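Local coordinates for protein cyclopenase asqI (Emericella nidulans, PDB 5YY3) that catalyses the zinc-dependent ring contraction of 4'-methoxycyclopenin to 4'-methoxyviridicatin, with loss of methyl isocyanate, in fungal aspoquinolone biosynthesis, at residues A[136-141]-A[552-557]; A[295-300]-A[349-354]; A[354-359]-A[398-403]; A[493-498]-A[639-644]; A[529-534]-A[546-551]. All coordinates share one frame; numbering follows the deposited sequence.

Contact 1: A[136-141]-A[552-557]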
# COMPACT_ATOMS: atom_id res chain seq x y z
N ILE A 136 40.58 29.83 2.15
CA ILE A 136 40.12 29.34 3.45
C ILE A 136 38.60 29.47 3.55
O ILE A 136 38.03 30.54 3.30
CB ILE A 136 40.79 30.08 4.63
CG1 ILE A 136 42.26 29.68 4.72
CG2 ILE A 136 40.09 29.73 5.93
CD1 ILE A 136 43.00 30.29 5.90
N PHE A 137 37.95 28.36 3.89
CA PHE A 137 36.51 28.23 3.72
C PHE A 137 35.84 27.84 5.01
O PHE A 137 36.49 27.27 5.89
CB PHE A 137 36.20 27.19 2.65
CG PHE A 137 36.73 27.55 1.30
CD1 PHE A 137 36.50 28.81 0.76
CD2 PHE A 137 37.47 26.63 0.56
CE1 PHE A 137 36.99 29.14 -0.48
CE2 PHE A 137 37.96 26.96 -0.69
CZ PHE A 137 37.72 28.22 -1.21
N PRO A 138 34.54 28.15 5.15
CA PRO A 138 33.81 27.57 6.27
C PRO A 138 33.84 26.05 6.13
O PRO A 138 33.86 25.55 5.01
CB PRO A 138 32.39 28.14 6.12
CG PRO A 138 32.36 28.82 4.79
CD PRO A 138 33.75 29.15 4.41
N PRO A 139 33.88 25.32 7.26
CA PRO A 139 34.04 23.86 7.22
C PRO A 139 32.89 23.16 6.49
O PRO A 139 31.81 23.72 6.34
CB PRO A 139 34.06 23.46 8.70
CG PRO A 139 34.44 24.71 9.43
CD PRO A 139 33.84 25.83 8.64
N PRO A 140 33.14 21.94 6.02
CA PRO A 140 32.07 21.05 5.57
C PRO A 140 30.97 20.94 6.63
O PRO A 140 31.29 20.98 7.81
CB PRO A 140 32.79 19.71 5.37
CG PRO A 140 34.19 20.10 5.00
CD PRO A 140 34.48 21.38 5.76
N LEU A 141 29.72 20.80 6.22
CA LEU A 141 28.63 20.57 7.16
C LEU A 141 28.94 19.36 8.04
O LEU A 141 28.46 19.27 9.17
CB LEU A 141 27.30 20.36 6.44
CG LEU A 141 26.09 19.93 7.29
CD1 LEU A 141 25.71 21.03 8.22
CD2 LEU A 141 24.90 19.52 6.41
N VAL A 552 33.80 26.43 -7.60
CA VAL A 552 33.28 25.21 -7.01
C VAL A 552 31.74 25.21 -6.92
O VAL A 552 31.11 24.15 -7.00
CB VAL A 552 33.88 24.99 -5.62
CG1 VAL A 552 33.34 23.74 -4.96
CG2 VAL A 552 35.40 24.92 -5.72
N PHE A 553 31.15 26.40 -6.78
CA PHE A 553 29.71 26.58 -6.63
C PHE A 553 29.18 25.66 -5.53
O PHE A 553 28.26 24.86 -5.75
CB PHE A 553 29.01 26.36 -7.98
CG PHE A 553 27.64 27.00 -8.06
CD1 PHE A 553 27.18 27.82 -7.04
CD2 PHE A 553 26.86 26.87 -9.21
CE1 PHE A 553 25.94 28.42 -7.12
CE2 PHE A 553 25.62 27.50 -9.31
CZ PHE A 553 25.17 28.28 -8.25
N ARG A 554 29.78 25.77 -4.34
CA ARG A 554 29.44 24.89 -3.23
C ARG A 554 27.95 24.94 -2.92
O ARG A 554 27.36 23.93 -2.55
CB ARG A 554 30.26 25.24 -1.99
CG ARG A 554 30.05 24.30 -0.80
CD ARG A 554 30.83 24.77 0.43
NE ARG A 554 30.37 24.17 1.67
CZ ARG A 554 30.94 24.38 2.85
NH1 ARG A 554 31.99 25.20 2.94
NH2 ARG A 554 30.48 23.77 3.94
N HIS A 555 27.35 26.11 -3.09
CA HIS A 555 25.93 26.31 -2.82
C HIS A 555 25.05 26.12 -4.06
O HIS A 555 23.88 26.50 -4.07
CB HIS A 555 25.69 27.70 -2.24
CG HIS A 555 26.20 28.81 -3.10
ND1 HIS A 555 27.52 28.89 -3.51
CD2 HIS A 555 25.59 29.90 -3.62
CE1 HIS A 555 27.69 29.97 -4.24
NE2 HIS A 555 26.53 30.60 -4.32
N GLY A 556 25.61 25.52 -5.11
CA GLY A 556 24.80 25.12 -6.25
C GLY A 556 24.02 23.82 -6.02
O GLY A 556 24.00 23.26 -4.91
N TRP A 557 23.37 23.33 -7.06
CA TRP A 557 22.59 22.11 -6.96
C TRP A 557 23.48 20.86 -7.05
O TRP A 557 24.34 20.77 -7.92
CB TRP A 557 21.52 22.07 -8.06
CG TRP A 557 20.49 21.07 -7.72
CD1 TRP A 557 20.29 19.86 -8.32
CD2 TRP A 557 19.56 21.15 -6.64
NE1 TRP A 557 19.26 19.20 -7.70
CE2 TRP A 557 18.80 19.97 -6.66
CE3 TRP A 557 19.29 22.12 -5.66
CZ2 TRP A 557 17.78 19.71 -5.72
CZ3 TRP A 557 18.27 21.88 -4.75
CH2 TRP A 557 17.53 20.68 -4.79
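The guanidinium of Arg-554 meets the proline-rich 136-141 run edge-on, with the carbonyl oxygens of Pro-138 and Pro-139 both close to its plane, while Pro-140 CA lies obliquely to it. In the 552-557 turn, Gly-556 CA sits 3.5 Å above the plane of the Phe-553 ring, over its centre, and Phe-553 CE1 lies over one face of the His-555 ring. Arg-554 NH1 donates to Pro-138 O over 2.8 Å and NH2 to Pro-139 O over 2.7 Å; both nitrogens stand above their carbonyl planes. Consecutive prolines restrict phi and hold the backbone extended, presenting Pro-138 O and Pro-139 O to one guanidinium. Arginine suits the other side: with CG anti to the backbone N (chi1 -176°) and the chain extended to NE, it spans a gap in which the nearest CA atoms, of Pro-140 and Arg-554, are 10.0 Å apart. NH2 also forms a salt bridge with Asp-184, whose carboxylate accepts from the Leu-141 backbone. Arg-554, carried on the type I turn Phe-553 to Gly-556, thereby fastens an ig-like-region loop to the helical, zinc-binding domain of hemocyanin type, against zinc-ligand helix 180-193, while Pro-138 packs on helix 114-127 and Pro-139 on helix 53-61.

Contact 2: A[295-300]-A[349-354]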
# COMPACT_ATOMS: atom_id res chain seq x y z
N ARG A 295 0.98 38.69 5.48
CA ARG A 295 0.64 37.92 4.28
C ARG A 295 -0.47 38.60 3.48
O ARG A 295 -0.36 38.74 2.26
CB ARG A 295 0.19 36.50 4.65
CG ARG A 295 -0.40 35.69 3.49
CD ARG A 295 -1.25 34.53 4.01
NE ARG A 295 -2.48 35.03 4.60
CZ ARG A 295 -3.26 34.34 5.43
NH1 ARG A 295 -2.93 33.10 5.78
NH2 ARG A 295 -4.38 34.89 5.91
N ASP A 296 -1.53 38.99 4.18
CA ASP A 296 -2.68 39.63 3.54
C ASP A 296 -2.27 40.92 2.86
O ASP A 296 -2.80 41.28 1.81
CB ASP A 296 -3.79 39.93 4.55
CG ASP A 296 -4.46 38.70 5.08
OD1 ASP A 296 -4.28 37.62 4.46
OD2 ASP A 296 -5.18 38.82 6.10
N ASN A 297 -1.34 41.63 3.49
CA ASN A 297 -0.94 42.93 2.99
C ASN A 297 -0.03 42.77 1.77
O ASN A 297 -0.16 43.52 0.79
CB ASN A 297 -0.24 43.74 4.09
CG ASN A 297 -1.21 44.22 5.16
OD1 ASN A 297 -2.42 44.26 4.94
ND2 ASN A 297 -0.68 44.61 6.31
N ILE A 298 0.86 41.78 1.81
CA ILE A 298 1.70 41.47 0.65
C ILE A 298 0.82 40.96 -0.50
O ILE A 298 1.08 41.27 -1.67
CB ILE A 298 2.79 40.44 1.01
CG1 ILE A 298 3.68 41.02 2.10
CG2 ILE A 298 3.63 40.07 -0.23
CD1 ILE A 298 4.77 40.10 2.56
N TYR A 299 -0.23 40.20 -0.18
CA TYR A 299 -1.16 39.76 -1.21
C TYR A 299 -1.81 40.96 -1.89
O TYR A 299 -1.84 41.08 -3.13
CB TYR A 299 -2.26 38.87 -0.63
CG TYR A 299 -1.87 37.43 -0.31
CD1 TYR A 299 -0.65 36.90 -0.69
CD2 TYR A 299 -2.76 36.60 0.36
CE1 TYR A 299 -0.31 35.58 -0.38
CE2 TYR A 299 -2.45 35.30 0.66
CZ TYR A 299 -1.22 34.78 0.28
OH TYR A 299 -0.93 33.47 0.60
N ALA A 300 -2.32 41.87 -1.06
CA ALA A 300 -3.06 43.04 -1.51
C ALA A 300 -2.19 43.96 -2.36
O ALA A 300 -2.63 44.48 -3.39
CB ALA A 300 -3.64 43.78 -0.31
N GLU A 349 7.55 48.88 6.89
CA GLU A 349 7.84 47.62 7.55
C GLU A 349 6.77 47.17 8.54
O GLU A 349 6.75 46.03 8.96
CB GLU A 349 9.18 47.71 8.30
CG GLU A 349 10.27 48.38 7.50
CD GLU A 349 11.64 48.18 8.12
OE1 GLU A 349 11.72 47.47 9.14
OE2 GLU A 349 12.62 48.73 7.57
N GLU A 350 5.88 48.08 8.92
CA GLU A 350 4.82 47.70 9.84
C GLU A 350 3.73 46.98 9.07
O GLU A 350 3.07 46.09 9.59
CB GLU A 350 4.26 48.92 10.57
CG GLU A 350 5.28 49.56 11.53
CD GLU A 350 5.63 48.63 12.70
OE1 GLU A 350 4.74 47.87 13.13
OE2 GLU A 350 6.80 48.65 13.16
N ARG A 351 3.55 47.37 7.82
CA ARG A 351 2.49 46.81 7.00
C ARG A 351 2.89 45.41 6.45
O ARG A 351 2.08 44.48 6.47
CB ARG A 351 2.14 47.77 5.87
CG ARG A 351 0.83 47.42 5.18
CD ARG A 351 0.36 48.50 4.24
NE ARG A 351 0.57 49.83 4.80
CZ ARG A 351 -0.09 50.92 4.41
NH1 ARG A 351 -1.02 50.83 3.47
NH2 ARG A 351 0.18 52.10 4.96
N TYR A 352 4.13 45.27 5.99
CA TYR A 352 4.55 44.02 5.35
C TYR A 352 5.45 43.13 6.23
O TYR A 352 5.55 41.92 5.99
CB TYR A 352 5.22 44.35 4.01
CG TYR A 352 4.35 45.27 3.17
CD1 TYR A 352 3.12 44.83 2.68
CD2 TYR A 352 4.72 46.58 2.91
CE1 TYR A 352 2.30 45.68 1.93
CE2 TYR A 352 3.91 47.44 2.16
CZ TYR A 352 2.71 46.97 1.67
OH TYR A 352 1.90 47.79 0.94
N GLY A 353 6.11 43.71 7.23
CA GLY A 353 6.82 42.93 8.23
C GLY A 353 8.02 42.12 7.76
O GLY A 353 8.74 42.50 6.82
N ASN A 354 8.24 40.99 8.44
CA ASN A 354 9.30 40.04 8.11
C ASN A 354 8.73 38.62 8.04
O ASN A 354 9.06 37.77 8.87
CB ASN A 354 10.42 40.11 9.16
CG ASN A 354 11.63 39.29 8.76
OD1 ASN A 354 11.68 38.74 7.66
ND2 ASN A 354 12.63 39.23 9.64
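Asn-297 and Arg-351 cross at about a right angle where helix 288-304 meets the short, weakly bonded helix 349-352, both within the hemocyanin-type helical domain. The amide and guanidinium planes are turned 63° apart, and it is the aliphatic CG of Arg-351 that lies beside Asn-297 ND2. The arginine chain bends at chi3 (-40°), and its NH2 forms a salt bridge with Asp-348. A short polar side chain such as asparagine suits the helix surface, since its amide reaches the backbone carbonyl of Arg-351. Tyr-352 turns the edge of its ring to the first helix: Asn-297 O and Ile-298 N lie near the ring plane, with CE1 3.5 Å from Asn-297 O. Its hydroxyl is bonded to the backbone N of Glu-308, which anchors the far end of the ring. Ile-298 adds an apolar contact, its CG1 3.9 Å from Tyr-352 CD1. The bond joining the helices is nearly straight: Asn-297 ND2 donates to Arg-351 O at 2.8 Å and 173°, with the oxygen in the amide plane.

Contact 3: A[354-359]-A[398-403]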
# COMPACT_ATOMS: atom_id res chain seq x y z
N ASN A 354 8.24 40.99 8.44
CA ASN A 354 9.30 40.04 8.11
C ASN A 354 8.73 38.62 8.04
O ASN A 354 9.06 37.77 8.87
CB ASN A 354 10.42 40.11 9.16
CG ASN A 354 11.63 39.29 8.76
OD1 ASN A 354 11.68 38.74 7.66
ND2 ASN A 354 12.63 39.23 9.64
N LEU A 355 7.88 38.36 7.04
CA LEU A 355 7.07 37.14 7.02
C LEU A 355 7.87 35.83 6.91
O LEU A 355 7.54 34.86 7.58
CB LEU A 355 6.06 37.21 5.88
CG LEU A 355 5.05 36.08 5.78
CD1 LEU A 355 4.35 35.89 7.11
CD2 LEU A 355 4.04 36.39 4.70
N HIS A 356 8.89 35.80 6.05
CA HIS A 356 9.64 34.57 5.83
C HIS A 356 10.33 34.11 7.10
O HIS A 356 10.18 32.96 7.52
CB HIS A 356 10.68 34.73 4.71
CG HIS A 356 11.68 33.62 4.65
ND1 HIS A 356 11.31 32.30 4.46
CD2 HIS A 356 13.03 33.61 4.79
CE1 HIS A 356 12.39 31.53 4.47
NE2 HIS A 356 13.44 32.31 4.66
N ASN A 357 11.08 35.02 7.72
CA ASN A 357 11.90 34.62 8.87
C ASN A 357 11.08 34.43 10.16
O ASN A 357 11.40 33.58 10.98
CB ASN A 357 13.03 35.63 9.07
CG ASN A 357 14.00 35.66 7.90
OD1 ASN A 357 14.92 34.84 7.81
ND2 ASN A 357 13.80 36.60 6.99
N TYR A 358 10.01 35.20 10.34
CA TYR A 358 9.15 34.92 11.49
C TYR A 358 8.37 33.64 11.25
O TYR A 358 8.07 32.89 12.19
CB TYR A 358 8.21 36.09 11.78
CG TYR A 358 8.85 37.17 12.61
CD1 TYR A 358 9.36 36.89 13.87
CD2 TYR A 358 8.93 38.48 12.14
CE1 TYR A 358 9.94 37.88 14.64
CE2 TYR A 358 9.50 39.48 12.91
CZ TYR A 358 10.01 39.17 14.16
OH TYR A 358 10.59 40.15 14.93
N GLY A 359 8.06 33.38 9.98
CA GLY A 359 7.41 32.13 9.62
C GLY A 359 8.22 30.90 9.99
O GLY A 359 7.70 29.95 10.60
N LYS A 398 6.92 26.07 -0.51
CA LYS A 398 5.92 26.16 -1.57
C LYS A 398 5.00 27.36 -1.34
O LYS A 398 4.48 27.93 -2.30
CB LYS A 398 5.09 24.88 -1.70
CG LYS A 398 4.15 24.94 -2.92
CD LYS A 398 3.62 23.58 -3.33
CE LYS A 398 2.48 23.71 -4.34
NZ LYS A 398 1.84 22.38 -4.67
N HIS A 399 4.83 27.78 -0.08
CA HIS A 399 4.11 29.03 0.21
C HIS A 399 4.87 30.22 -0.34
O HIS A 399 4.28 31.07 -1.00
CB HIS A 399 3.89 29.22 1.70
CG HIS A 399 3.25 30.53 2.05
ND1 HIS A 399 2.04 30.94 1.52
CD2 HIS A 399 3.64 31.52 2.90
CE1 HIS A 399 1.72 32.12 2.02
NE2 HIS A 399 2.67 32.49 2.85
N LEU A 400 6.17 30.31 -0.06
CA LEU A 400 7.03 31.32 -0.70
C LEU A 400 6.83 31.31 -2.22
O LEU A 400 6.68 32.37 -2.84
CB LEU A 400 8.51 31.08 -0.38
CG LEU A 400 8.85 31.15 1.11
CD1 LEU A 400 10.32 30.84 1.33
CD2 LEU A 400 8.49 32.53 1.65
N GLN A 401 6.82 30.11 -2.81
CA GLN A 401 6.65 30.00 -4.26
C GLN A 401 5.34 30.65 -4.73
O GLN A 401 5.25 31.17 -5.86
CB GLN A 401 6.69 28.54 -4.70
CG GLN A 401 6.76 28.35 -6.22
CD GLN A 401 6.38 26.94 -6.65
OE1 GLN A 401 5.28 26.46 -6.36
NE2 GLN A 401 7.30 26.27 -7.36
N TYR A 402 4.32 30.63 -3.87
CA TYR A 402 3.02 31.20 -4.21
C TYR A 402 3.12 32.70 -4.52
O TYR A 402 2.50 33.20 -5.47
CB TYR A 402 2.00 30.95 -3.08
CG TYR A 402 0.64 31.55 -3.32
CD1 TYR A 402 -0.03 31.34 -4.52
CD2 TYR A 402 0.01 32.31 -2.34
CE1 TYR A 402 -1.28 31.89 -4.76
CE2 TYR A 402 -1.25 32.87 -2.56
CZ TYR A 402 -1.89 32.65 -3.77
OH TYR A 402 -3.14 33.19 -4.00
N TYR A 403 3.94 33.42 -3.76
CA TYR A 403 4.12 34.84 -4.02
C TYR A 403 4.72 35.04 -5.41
O TYR A 403 4.29 35.93 -6.17
CB TYR A 403 4.99 35.48 -2.95
CG TYR A 403 4.35 35.47 -1.58
CD1 TYR A 403 3.55 36.53 -1.16
CD2 TYR A 403 4.52 34.39 -0.71
CE1 TYR A 403 2.96 36.52 0.09
CE2 TYR A 403 3.93 34.37 0.53
CZ TYR A 403 3.16 35.44 0.94
OH TYR A 403 2.58 35.41 2.19
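Leu-355 lays its CD2 methyl across the hydroxyl end of Tyr-403, 3.1 Å from OH and 4.0 Å from CZ, the two side chains crossing at about a right angle. The methyl approaches the ring obliquely. The leucine's bond to CB already faces helix 391-410, and a chi1 of -175° extends the branch to the phenol. One turn earlier on helix 391-410, Leu-400 repeats the crossing with His-356: CD1 comes within 3.6 Å of ND1 and 3.8 Å of CE1, again obliquely. The imidazole is not merely a packing surface, because its ND1 is hydrogen-bonded to Trp-396 NE1 and its ring meets Phe-214 edge-to-face. These are helices 355-367 and 391-410 of the hemocyanin-type helical domain, the family scaffold that carries the metal-binding histidines. Leu-400 also packs on His-218, a zinc ligand on helix 210-231, so a leucine here gives the ligand an apolar neighbour. Tyr-403 continues the layer to helix 288-304, where its ring touches Ile-298. At the start of helix 355-367, Asn-354 occupies the N-cap position, and its OD1 accepts from Asn-357 ND2 over 3.1 Å, in the carbonyl plane and on a lone pair, at an N-H...O angle of 168°.

Contact 4: A[493-498]-A[639-644]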
# COMPACT_ATOMS: atom_id res chain seq x y z
N LEU A 493 18.59 25.80 -20.93
CA LEU A 493 17.96 24.48 -20.91
C LEU A 493 17.15 24.22 -19.63
O LEU A 493 17.65 24.37 -18.51
CB LEU A 493 19.03 23.39 -21.05
CG LEU A 493 18.56 21.96 -20.83
CD1 LEU A 493 17.73 21.46 -21.98
CD2 LEU A 493 19.72 21.03 -20.56
N PHE A 494 15.89 23.82 -19.84
CA PHE A 494 14.98 23.44 -18.78
C PHE A 494 14.35 22.07 -19.07
O PHE A 494 14.20 21.68 -20.24
CB PHE A 494 13.86 24.47 -18.62
CG PHE A 494 14.30 25.81 -18.08
CD1 PHE A 494 14.89 26.76 -18.91
CD2 PHE A 494 14.07 26.15 -16.74
CE1 PHE A 494 15.28 28.00 -18.42
CE2 PHE A 494 14.45 27.39 -16.24
CZ PHE A 494 15.06 28.33 -17.08
N ILE A 495 13.99 21.34 -18.01
CA ILE A 495 13.17 20.14 -18.16
C ILE A 495 11.95 20.21 -17.25
O ILE A 495 11.91 20.98 -16.28
CB ILE A 495 13.95 18.84 -17.84
CG1 ILE A 495 14.32 18.78 -16.34
CG2 ILE A 495 15.17 18.69 -18.79
CD1 ILE A 495 15.09 17.52 -15.94
N ALA A 496 10.96 19.40 -17.56
CA ALA A 496 9.72 19.35 -16.81
C ALA A 496 9.12 17.96 -16.97
O ALA A 496 9.14 17.40 -18.06
CB ALA A 496 8.76 20.41 -17.27
N ALA A 497 8.62 17.40 -15.86
CA ALA A 497 7.78 16.21 -15.93
C ALA A 497 6.66 16.49 -16.92
O ALA A 497 6.03 17.55 -16.85
CB ALA A 497 7.22 15.86 -14.53
N GLU A 498 6.41 15.56 -17.83
CA GLU A 498 5.42 15.80 -18.89
C GLU A 498 4.05 16.26 -18.36
O GLU A 498 3.38 17.06 -19.00
CB GLU A 498 5.25 14.54 -19.74
CG GLU A 498 4.48 14.79 -21.04
CD GLU A 498 4.49 13.59 -22.00
OE1 GLU A 498 5.58 13.03 -22.25
OE2 GLU A 498 3.41 13.21 -22.50
N THR A 639 12.02 18.65 -26.88
CA THR A 639 12.11 17.25 -27.22
C THR A 639 11.75 16.42 -26.00
O THR A 639 11.97 16.84 -24.86
CB THR A 639 13.53 16.90 -27.72
OG1 THR A 639 13.52 15.60 -28.32
CG2 THR A 639 14.52 16.90 -26.58
N THR A 640 11.18 15.25 -26.22
CA THR A 640 10.82 14.39 -25.10
C THR A 640 11.99 13.43 -24.81
O THR A 640 12.75 13.09 -25.70
CB THR A 640 9.51 13.61 -25.37
OG1 THR A 640 8.51 14.52 -25.83
CG2 THR A 640 8.98 12.96 -24.08
N PHE A 641 12.15 13.04 -23.55
CA PHE A 641 13.11 12.01 -23.17
C PHE A 641 12.54 11.29 -21.96
O PHE A 641 11.56 11.73 -21.38
CB PHE A 641 14.49 12.59 -22.87
CG PHE A 641 14.53 13.47 -21.63
CD1 PHE A 641 14.05 14.77 -21.67
CD2 PHE A 641 15.08 13.00 -20.44
CE1 PHE A 641 14.09 15.58 -20.54
CE2 PHE A 641 15.13 13.81 -19.32
CZ PHE A 641 14.63 15.09 -19.38
N LYS A 642 13.17 10.19 -21.58
CA LYS A 642 12.68 9.44 -20.46
C LYS A 642 13.79 9.22 -19.45
O LYS A 642 14.95 8.98 -19.81
CB LYS A 642 12.10 8.10 -20.92
CG LYS A 642 10.78 8.21 -21.71
CD LYS A 642 10.19 6.82 -21.97
CE LYS A 642 9.14 6.84 -23.08
NZ LYS A 642 8.42 5.53 -23.17
N ILE A 643 13.44 9.31 -18.18
CA ILE A 643 14.34 8.95 -17.10
C ILE A 643 13.91 7.63 -16.48
O ILE A 643 12.76 7.46 -16.08
CB ILE A 643 14.40 10.04 -16.03
CG1 ILE A 643 14.73 11.37 -16.70
CG2 ILE A 643 15.43 9.71 -14.98
CD1 ILE A 643 14.75 12.53 -15.75
N TYR A 644 14.87 6.70 -16.39
CA TYR A 644 14.68 5.36 -15.86
C TYR A 644 15.33 5.22 -14.48
O TYR A 644 16.51 5.53 -14.29
CB TYR A 644 15.29 4.30 -16.79
CG TYR A 644 14.61 4.18 -18.14
CD1 TYR A 644 14.77 5.16 -19.11
CD2 TYR A 644 13.81 3.07 -18.44
CE1 TYR A 644 14.14 5.05 -20.34
CE2 TYR A 644 13.18 2.95 -19.66
CZ TYR A 644 13.34 3.94 -20.61
OH TYR A 644 12.72 3.84 -21.83
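The two strand segments, 493-498 and 639-644, do not pair with each other; their closest CA atoms, of Glu-498 and Thr-640, are 8.3 Å apart, and it is side chains that bridge the gap. Ile-495 and Phe-641 carry the contact. The CG2 methyl of the isoleucine reaches the outer end of the phenyl ring, 3.7 Å from both Phe-641 CZ and Phe-641 CE1, coming in obliquely, and the two side chains cross at about a right angle. Phe-641 has CG between its backbone N and carbonyl carbon (chi1 67°), a turn that brings the ring nearer to the other strand than its CB direction alone would suggest. A beta-branched isoleucine suits an extended strand, and the length of the phenyl group lets it cross the gap between the two strands. The same ring rests on Ile-444 of strand 443-449, while Ile-495 also packs on Met-510 and Pro-564. At the more exposed end, Glu-498 OE1 stands 3.9 Å from Thr-640 CG2, a loose approach between a carboxylate oxygen and a methyl. Strands 487-497 and 636-644 both pair antiparallel with strand 571-580 in the ig-like, beta-rich domain, so the contact joins two partners of one strand. Its chemistry is thus chiefly apolar, with shape and burial of Ile-495 and Phe-641 holding it, and the Glu-498 and Thr-640 approach adding little directional force.

Contact 5: A[529-534]-A[546-551]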
# COMPACT_ATOMS: atom_id res chain seq x y z
N ASP A 529 26.93 17.06 -18.21
CA ASP A 529 26.24 17.25 -16.93
C ASP A 529 27.12 18.02 -15.94
O ASP A 529 26.66 18.90 -15.20
CB ASP A 529 25.82 15.90 -16.33
CG ASP A 529 26.95 14.85 -16.32
OD1 ASP A 529 28.05 15.11 -16.86
OD2 ASP A 529 26.73 13.74 -15.79
N THR A 530 28.41 17.67 -15.95
CA THR A 530 29.35 18.14 -14.94
C THR A 530 29.83 19.55 -15.23
O THR A 530 30.59 20.12 -14.44
CB THR A 530 30.57 17.17 -14.84
OG1 THR A 530 31.02 16.82 -16.15
CG2 THR A 530 30.17 15.87 -14.11
N ASP A 531 29.41 20.13 -16.35
CA ASP A 531 29.76 21.50 -16.69
C ASP A 531 28.58 22.46 -16.48
O ASP A 531 28.71 23.66 -16.68
CB ASP A 531 30.26 21.58 -18.15
CG ASP A 531 31.63 20.92 -18.35
OD1 ASP A 531 32.44 20.90 -17.40
OD2 ASP A 531 31.88 20.39 -19.46
N SER A 532 27.44 21.91 -16.06
CA SER A 532 26.22 22.68 -15.90
C SER A 532 26.37 23.92 -15.03
O SER A 532 26.92 23.86 -13.93
CB SER A 532 25.13 21.78 -15.32
OG SER A 532 23.98 22.55 -14.99
N SER A 533 25.87 25.05 -15.51
CA SER A 533 25.91 26.30 -14.74
C SER A 533 25.14 26.21 -13.42
O SER A 533 25.34 27.01 -12.51
CB SER A 533 25.35 27.44 -15.58
OG SER A 533 23.96 27.25 -15.78
N VAL A 534 24.24 25.23 -13.34
CA VAL A 534 23.34 25.04 -12.21
C VAL A 534 23.96 24.17 -11.10
O VAL A 534 23.58 24.24 -9.94
CB VAL A 534 22.01 24.41 -12.73
CG1 VAL A 534 21.20 23.77 -11.62
CG2 VAL A 534 21.20 25.46 -13.50
N PRO A 546 38.97 18.42 -9.57
CA PRO A 546 40.17 19.03 -10.15
C PRO A 546 39.84 20.09 -11.20
O PRO A 546 40.34 21.23 -11.12
CB PRO A 546 40.88 17.84 -10.80
CG PRO A 546 40.47 16.67 -9.99
CD PRO A 546 39.06 16.94 -9.55
N ARG A 547 38.98 19.72 -12.15
CA ARG A 547 38.61 20.60 -13.25
C ARG A 547 37.98 21.91 -12.76
O ARG A 547 37.92 22.89 -13.50
CB ARG A 547 37.64 19.88 -14.19
CG ARG A 547 37.99 18.43 -14.44
CD ARG A 547 37.48 17.97 -15.79
NE ARG A 547 37.63 16.52 -15.97
CZ ARG A 547 38.71 15.92 -16.48
NH1 ARG A 547 39.76 16.64 -16.86
NH2 ARG A 547 38.74 14.60 -16.61
N TYR A 548 37.52 21.93 -11.52
CA TYR A 548 36.79 23.10 -11.05
C TYR A 548 37.35 23.68 -9.76
O TYR A 548 36.60 24.14 -8.90
CB TYR A 548 35.31 22.75 -10.89
CG TYR A 548 34.58 22.75 -12.21
CD1 TYR A 548 34.16 23.95 -12.78
CD2 TYR A 548 34.31 21.56 -12.89
CE1 TYR A 548 33.50 23.98 -13.99
CE2 TYR A 548 33.64 21.58 -14.12
CZ TYR A 548 33.23 22.80 -14.66
OH TYR A 548 32.57 22.86 -15.87
N ALA A 549 38.68 23.68 -9.67
CA ALA A 549 39.38 24.24 -8.52
C ALA A 549 39.00 25.70 -8.25
O ALA A 549 39.02 26.15 -7.11
CB ALA A 549 40.90 24.10 -8.71
N SER A 550 38.64 26.45 -9.29
CA SER A 550 38.29 27.86 -9.09
C SER A 550 36.83 28.01 -8.67
O SER A 550 36.55 28.37 -7.53
CB SER A 550 38.59 28.70 -10.34
OG SER A 550 38.02 28.15 -11.52
N ALA A 551 35.91 27.73 -9.59
CA ALA A 551 34.48 27.97 -9.36
C ALA A 551 33.74 26.70 -8.90
O ALA A 551 33.13 26.00 -9.69
CB ALA A 551 33.84 28.53 -10.62
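Tyr-548 OH donates a hydrogen bond to Asp-531 OD1 over 2.5 Å, the main polar link between the 529-534 and 546-551 segments; its exact length is uncertain and implies no special strength. The carboxylate oxygen lies at the edge of the phenol ring, near its plane, while carboxylate and ring planes are turned 57° apart and the side chains cross at about a right angle. Asp-531 has CG beside its backbone N (chi1 -70°), a turn that brings the carboxylate closer to the tyrosine than its CB direction would. Thr-530 O approaches Tyr-548 CE2 obliquely at 3.4 Å, so backbone and side chain of adjacent residues both meet the phenol. A tyrosine suits the site because its long, rigid ring carries a hydroxyl across a gap of 9.2 Å between Asp-531 CA and Tyr-548 CA. The ring also has a cation-pi partner in Lys-537, whose ammonium is in turn hydrogen-bonded to Ser-532 O. Running from the 3-10 segment 529-531 to Tyr-548, the bond pins to itself the long loop between strands 523-528 and 571-580 of the ig-like domain, where Ser-532 OG, also hydrogen-bonded to Met-510 O, accepts from Val-534 N at 3.2 Å in an ST turn.

In the fold
From the N terminus, the first segment met is 136-141, whose partner 552-557 lies more than four hundred residues later; contact 1 therefore spans most of the chain and joins the helical, metal-binding region to the ig-like one. Within that span contact 2 closes first, followed by contact 3, the two in series, sharing Asn-354 and touching through Tyr-299 and Tyr-403; both stay among the helices. Contact 4 opens at 493-498, inside the span of contact 1, but closes beyond it at 639-644, so the two cross. Contact 5 is a short local closure within both, and it touches contact 1 where Trp-557 N meets Val-534 O.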